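Local coordinates for protein SM80.1 Vicilin (PDB 5VF5) that probably serves as a 7S seed storage globulin of eggplant, a bicupin whose second cupin unit carries a copper ion, at residues E70-V75 against G98-L103; F211-E216 against P232-Q237. One frame throughout, in Å; residues are numbered along the deposited sequence. Where two conformers were deposited one is given.

Contact 1 of 2, residues E70-V75 against G98-L103; sequences EAIFVV and GDVLRL
Residues 70-75 and 100-103 run antiparallel with their axes 4.7 Å apart at closest approach, and the pairs Ala71-Leu103 and Phe73-Leu101 are the hydrogen-bonded ones, Phe73 N giving to Leu101 O at 2.8 Å. Val75 N also binds Asp99 O, and Gly98 N binds Val75 O; at the backbone angles of Gly98 a CB would be jammed against the preceding carbonyl O. Arg102 carries the polar end. Its CG is anti to the backbone N (chi1 175°), and the bend at chi2 brings CD to 3.7 Å from Ala71 O. NH2 (2.9 Å) and NH1 (3.3 Å) both hold Glu70 OE1, which lies at the edge of the guanidinium, whose plane stands 87° from the carboxylate. NH1 takes the anti lone pair of OE1, whereas NH2 comes from above the carboxylate plane. NH1 also gives to Ala71 O, reaching it from the face opposite Leu103 N. Gly105 N is a further donor to Glu70 OE1. Arg102 NH2 also bridges to Asp240, so the arginine probably divides its charge between two carboxylates. On the face of Ile72 and Val74, Ile72 CG2 lies beside Val100 CG1 at 3.8 Å, both pointing the same way. On the other face, Leu103 CD2 approaches Phe73 CE1 and CZ obliquely, 4.0 Å from CZ. Strand 120-128 flanks the other edge of strand 69-77; Ala71 packs on its Val124, and Phe73 on Val122 and Val124. Ile72 and Val74 meet strands 243-250 and 337-344 of the second cupin unit, and Val100 meets Phe247 of 243-250.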
loop_
_atom_site.group_PDB
_atom_site.type_symbol
_atom_site.label_atom_id
_atom_site.label_comp_id
_atom_site.label_asym_id
_atom_site.label_seq_id
_atom_site.Cartn_x
_atom_site.Cartn_y
_atom_site.Cartn_z
ATOM N N GLU A 70 -11.466 7.432 -1.185
ATOM C CA GLU A 70 -10.989 7.449 0.186
ATOM C C GLU A 70 -9.620 6.763 0.206
ATOM O O GLU A 70 -9.504 5.661 -0.329
ATOM C CB GLU A 70 -11.995 6.626 1.019
ATOM C CG GLU A 70 -13.435 7.114 0.911
ATOM C CD GLU A 70 -13.619 8.463 1.551
ATOM O OE1 GLU A 70 -12.772 8.824 2.370
ATOM O OE2 GLU A 70 -14.584 9.153 1.217
ATOM N N ALA A 71 -8.621 7.354 0.830
ATOM C CA ALA A 71 -7.265 6.880 0.709
ATOM C C ALA A 71 -6.596 6.623 2.030
ATOM O O ALA A 71 -6.947 7.245 3.055
ATOM C CB ALA A 71 -6.403 7.823 -0.132
ATOM N N ILE A 72 -5.584 5.792 1.986
ATOM C CA ILE A 72 -4.625 5.630 3.071
ATOM C C ILE A 72 -3.241 5.812 2.463
ATOM O O ILE A 72 -2.899 5.127 1.485
ATOM C CB ILE A 72 -4.687 4.241 3.722
ATOM C CG1 ILE A 72 -6.087 3.956 4.248
ATOM C CG2 ILE A 72 -3.655 4.158 4.817
ATOM C CD1 ILE A 72 -6.253 2.558 4.753
ATOM N N PHE A 73 -2.490 6.784 2.969
ATOM C CA PHE A 73 -1.124 7.062 2.544
ATOM C C PHE A 73 -0.177 6.400 3.532
ATOM O O PHE A 73 -0.332 6.581 4.744
ATOM C CB PHE A 73 -0.826 8.577 2.519
ATOM C CG PHE A 73 -1.339 9.358 1.354
ATOM C CD1 PHE A 73 -2.428 8.974 0.593
ATOM C CD2 PHE A 73 -0.705 10.546 1.018
ATOM C CE1 PHE A 73 -2.847 9.733 -0.473
ATOM C CE2 PHE A 73 -1.134 11.306 -0.051
ATOM C CZ PHE A 73 -2.219 10.902 -0.780
ATOM N N VAL A 74 0.839 5.721 3.053
ATOM C CA VAL A 74 1.883 5.130 3.866
ATOM C C VAL A 74 3.224 5.585 3.352
ATOM O O VAL A 74 3.583 5.354 2.199
ATOM C CB VAL A 74 1.810 3.602 3.860
ATOM C CG1 VAL A 74 2.875 2.980 4.774
ATOM C CG2 VAL A 74 0.436 3.125 4.234
ATOM N N VAL A 75 4.001 6.279 4.184
ATOM C CA VAL A 75 5.314 6.737 3.749
ATOM C C VAL A 75 6.326 5.601 3.806
ATOM O O VAL A 75 6.577 5.021 4.862
ATOM C CB VAL A 75 5.812 7.920 4.583
ATOM C CG1 VAL A 75 7.147 8.405 4.086
ATOM C CG2 VAL A 75 4.804 9.036 4.526
ATOM N N GLY A 98 7.243 5.342 7.668
ATOM C CA GLY A 98 6.386 4.561 8.485
ATOM C C GLY A 98 5.075 5.217 8.874
ATOM O O GLY A 98 4.186 4.553 9.435
ATOM N N ASP A 99 4.942 6.511 8.592
ATOM C CA ASP A 99 3.691 7.198 8.904
ATOM C C ASP A 99 2.549 6.680 8.028
ATOM O O ASP A 99 2.732 6.442 6.807
ATOM C CB ASP A 99 3.803 8.689 8.701
ATOM C CG ASP A 99 4.558 9.414 9.810
ATOM O OD1 ASP A 99 4.829 8.848 10.910
ATOM O OD2 ASP A 99 4.848 10.620 9.575
ATOM N N VAL A 100 1.406 6.539 8.652
ATOM C CA VAL A 100 0.153 6.155 8.047
ATOM C C VAL A 100 -0.846 7.265 8.224
ATOM O O VAL A 100 -1.034 7.732 9.336
ATOM C CB VAL A 100 -0.412 4.867 8.674
ATOM C CG1 VAL A 100 -1.733 4.482 8.031
ATOM C CG2 VAL A 100 0.606 3.727 8.615
ATOM N N LEU A 101 -1.522 7.686 7.142
ATOM C CA LEU A 101 -2.465 8.792 7.183
ATOM C C LEU A 101 -3.701 8.419 6.415
ATOM O O LEU A 101 -3.603 8.086 5.220
ATOM C CB LEU A 101 -1.845 10.064 6.591
ATOM C CG LEU A 101 -2.699 11.310 6.652
ATOM C CD1 LEU A 101 -2.852 11.836 8.055
ATOM C CD2 LEU A 101 -2.096 12.374 5.740
ATOM N N ARG A 102 -4.859 8.439 7.070
ATOM C CA ARG A 102 -6.145 8.314 6.366
ATOM C C ARG A 102 -6.522 9.684 5.816
ATOM O O ARG A 102 -6.584 10.666 6.544
ATOM C CB ARG A 102 -7.182 7.812 7.351
ATOM C CG ARG A 102 -8.590 7.729 6.841
ATOM C CD ARG A 102 -8.851 6.443 6.096
ATOM N NE ARG A 102 -10.270 6.447 5.798
ATOM C CZ ARG A 102 -10.831 7.100 4.790
ATOM N NH1 ARG A 102 -10.083 7.675 3.842
ATOM N NH2 ARG A 102 -12.134 7.102 4.668
ATOM N N LEU A 103 -6.774 9.727 4.501
ATOM C CA LEU A 103 -7.181 10.952 3.825
ATOM C C LEU A 103 -8.610 10.765 3.296
ATOM O O LEU A 103 -8.892 9.907 2.398
ATOM C CB LEU A 103 -6.239 11.196 2.639
ATOM C CG LEU A 103 -6.372 12.529 1.952
ATOM C CD1 LEU A 103 -5.946 13.680 2.861
ATOM C CD2 LEU A 103 -5.546 12.483 0.656
#

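Contact 2 of 2, residues F211-E216 against P232-Q237; sequences FNLMKE and PERFEQ
Arg234 NH1 gives a nearly straight hydrogen bond (2.8 Å, 174°) to the syn lone pair of Glu216 OE1, and NH2 reaches OE2 at 2.9 Å. This end-on, two-nitrogen salt bridge joins extended side chains tip to tip, with carboxylate and guanidinium nearly coplanar, 24° apart. Phe235 CZ lies 3.5 Å off one face of the Arg234 guanidinium, offset toward its rim. Phe211 and Phe235 form an offset stack with centroids 4.2 Å apart and planes at 13°. Phe235 CD1 sits over the centre of the Phe211 ring, and Phe211 CD2 lies over the rim of Phe235. Arg234 CG covers the opposite face of Phe235, so this ring is sandwiched between Phe211 and the arginine chain. Leu213 CD1 meets Phe235 CZ at 3.8 Å, and CD2 lies beside Arg234 NH1. Gln237 and Phe211 approach tip to tip, but the amide has two deposited conformers and the detail of its approach is doubtful. Asn212 OD1 accepts from Met214 N in an Asx turn that precedes Glu216. Strand 225-230 adds Ala230 against both phenylalanines. The chemistry is thus layered: a two-point ionic bond at the more exposed end, probably tempered by solvent, next to an aromatic and aliphatic stack that joins two loops.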
loop_
_atom_site.group_PDB
_atom_site.type_symbol
_atom_site.label_atom_id
_atom_site.label_comp_id
_atom_site.label_asym_id
_atom_site.label_seq_id
_atom_site.Cartn_x
_atom_site.Cartn_y
_atom_site.Cartn_z
ATOM N N PHE A 211 -0.170 8.339 12.203
ATOM C CA PHE A 211 0.330 7.474 13.230
ATOM C C PHE A 211 1.456 6.617 12.688
ATOM O O PHE A 211 1.582 6.429 11.485
ATOM C CB PHE A 211 -0.775 6.595 13.848
ATOM C CG PHE A 211 -1.613 5.860 12.857
ATOM C CD1 PHE A 211 -2.731 6.463 12.292
ATOM C CD2 PHE A 211 -1.342 4.530 12.555
ATOM C CE1 PHE A 211 -3.540 5.762 11.386
ATOM C CE2 PHE A 211 -2.139 3.838 11.667
ATOM C CZ PHE A 211 -3.240 4.443 11.098
ATOM N N ASN A 212 2.241 6.039 13.584
ATOM C CA ASN A 212 3.482 5.347 13.209
ATOM C C ASN A 212 3.769 4.286 14.264
ATOM O O ASN A 212 3.796 4.592 15.460
ATOM C CB ASN A 212 4.600 6.376 13.117
ATOM C CG ASN A 212 5.876 5.839 12.494
ATOM O OD1 ASN A 212 6.391 4.822 12.930
ATOM N ND2 ASN A 212 6.422 6.561 11.466
ATOM N N LEU A 213 3.922 3.037 13.829
ATOM C CA LEU A 213 4.108 1.920 14.759
ATOM C C LEU A 213 5.547 1.390 14.746
ATOM O O LEU A 213 5.809 0.372 15.384
ATOM C CB LEU A 213 3.137 0.786 14.387
ATOM C CG LEU A 213 1.632 1.012 14.631
ATOM C CD1 LEU A 213 0.974 1.960 13.627
ATOM C CD2 LEU A 213 0.892 -0.319 14.599
ATOM N N MET A 214 6.457 2.098 14.063
ATOM C CA MET A 214 7.818 1.597 13.795
ATOM C C MET A 214 8.561 1.233 15.074
ATOM O O MET A 214 9.309 0.258 15.102
ATOM C CB MET A 214 8.658 2.632 13.040
ATOM C CG MET A 214 8.485 2.641 11.524
ATOM S SD MET A 214 9.779 3.626 10.728
ATOM C CE MET A 214 11.233 2.660 11.115
ATOM N N LYS A 215 8.324 2.009 16.130
ATOM C CA LYS A 215 9.046 1.851 17.425
ATOM C C LYS A 215 8.401 0.841 18.404
ATOM O O LYS A 215 8.953 0.547 19.475
ATOM C CB LYS A 215 9.214 3.198 18.124
ATOM C CG LYS A 215 10.169 4.139 17.403
ATOM C CD LYS A 215 10.238 5.481 18.109
ATOM C CE LYS A 215 11.499 6.249 17.741
ATOM N NZ LYS A 215 11.576 7.542 18.476
ATOM N N GLU A 216 7.247 0.312 18.033
ATOM C CA GLU A 216 6.529 -0.639 18.873
ATOM C C GLU A 216 7.128 -2.022 18.729
ATOM O O GLU A 216 7.775 -2.339 17.720
ATOM C CB GLU A 216 5.045 -0.678 18.486
ATOM C CG GLU A 216 4.374 0.673 18.695
ATOM C CD GLU A 216 2.900 0.665 18.405
ATOM O OE1 GLU A 216 2.308 -0.416 18.178
ATOM O OE2 GLU A 216 2.312 1.766 18.421
ATOM N N PRO A 232 -7.918 -1.989 12.114
ATOM C CA PRO A 232 -9.072 -1.151 12.440
ATOM C C PRO A 232 -9.605 -1.384 13.845
ATOM O O PRO A 232 -10.313 -0.535 14.355
ATOM C CB PRO A 232 -10.091 -1.506 11.355
ATOM C CG PRO A 232 -9.712 -2.890 10.945
ATOM C CD PRO A 232 -8.248 -2.956 11.057
ATOM N N GLU A 233 -9.292 -2.530 14.459
ATOM C CA GLU A 233 -9.677 -2.746 15.862
ATOM C C GLU A 233 -9.068 -1.652 16.726
ATOM O O GLU A 233 -9.710 -1.152 17.643
ATOM C CB GLU A 233 -9.189 -4.117 16.341
ATOM C CG GLU A 233 -10.035 -5.311 15.940
ATOM C CD GLU A 233 -9.636 -5.963 14.634
ATOM O OE1 GLU A 233 -8.981 -5.268 13.794
ATOM O OE2 GLU A 233 -9.991 -7.159 14.443
ATOM N N ARG A 234 -7.808 -1.330 16.467
ATOM C CA ARG A 234 -7.076 -0.325 17.222
ATOM C C ARG A 234 -7.194 1.112 16.749
ATOM O O ARG A 234 -7.206 2.032 17.562
ATOM C CB ARG A 234 -5.610 -0.743 17.286
ATOM C CG ARG A 234 -4.708 0.236 17.987
ATOM C CD ARG A 234 -3.330 -0.313 18.201
ATOM N NE ARG A 234 -2.468 0.721 18.741
ATOM C CZ ARG A 234 -1.137 0.707 18.685
ATOM N NH1 ARG A 234 -0.476 -0.314 18.152
ATOM N NH2 ARG A 234 -0.457 1.728 19.197
ATOM N N PHE A 235 -7.226 1.300 15.433
ATOM C CA PHE A 235 -7.151 2.604 14.817
ATOM C C PHE A 235 -8.473 2.932 14.182
ATOM O O PHE A 235 -8.792 2.437 13.081
ATOM C CB PHE A 235 -6.019 2.619 13.794
ATOM C CG PHE A 235 -4.668 2.587 14.438
ATOM C CD1 PHE A 235 -4.092 3.746 14.954
ATOM C CD2 PHE A 235 -4.006 1.404 14.591
ATOM C CE1 PHE A 235 -2.864 3.694 15.591
ATOM C CE2 PHE A 235 -2.768 1.341 15.197
ATOM C CZ PHE A 235 -2.192 2.492 15.692
ATOM N N GLU A 236 -9.263 3.768 14.847
ATOM C CA GLU A 236 -10.610 4.075 14.401
ATOM C C GLU A 236 -10.611 4.696 12.979
ATOM O O GLU A 236 -11.552 4.502 12.211
ATOM C CB GLU A 236 -11.295 5.005 15.425
ATOM C CG GLU A 236 -10.903 6.464 15.337
ATOM N N GLN A 237 -9.553 5.425 12.650
ATOM C CA GLN A 237 -9.555 6.054 11.326
ATOM C C GLN A 237 -9.443 5.049 10.187
ATOM O O GLN A 237 -9.731 5.440 9.062
ATOM C CB GLN A 237 -8.485 7.110 11.141
ATOM C CG GLN A 237 -7.071 6.588 11.253
ATOM C CD GLN A 237 -6.536 6.831 12.643
ATOM O OE1 GLN A 237 -7.011 6.249 13.627
ATOM N NE2 GLN A 237 -5.563 7.701 12.735
#

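The centres of contacts 1 and 2 lie 11 Å apart, and the chain closes contact 1 before it opens contact 2. They meet directly across the two cupin units: Val100 N of contact 1 is 2.8 Å from Phe211 O of contact 2, probably a hydrogen bond, and Asp99 OD1 is likewise 2.8 Å from Asn212 ND2. Arg102 CD packs on Gln237 O at 3.3 Å. Through Phe211 O and Asn212 ND2, residues 211-212 thereby bond to residues 99-100 along the edge not used by 70-75. The copper ligands Cys281, His283 and His325 belong to neither contact.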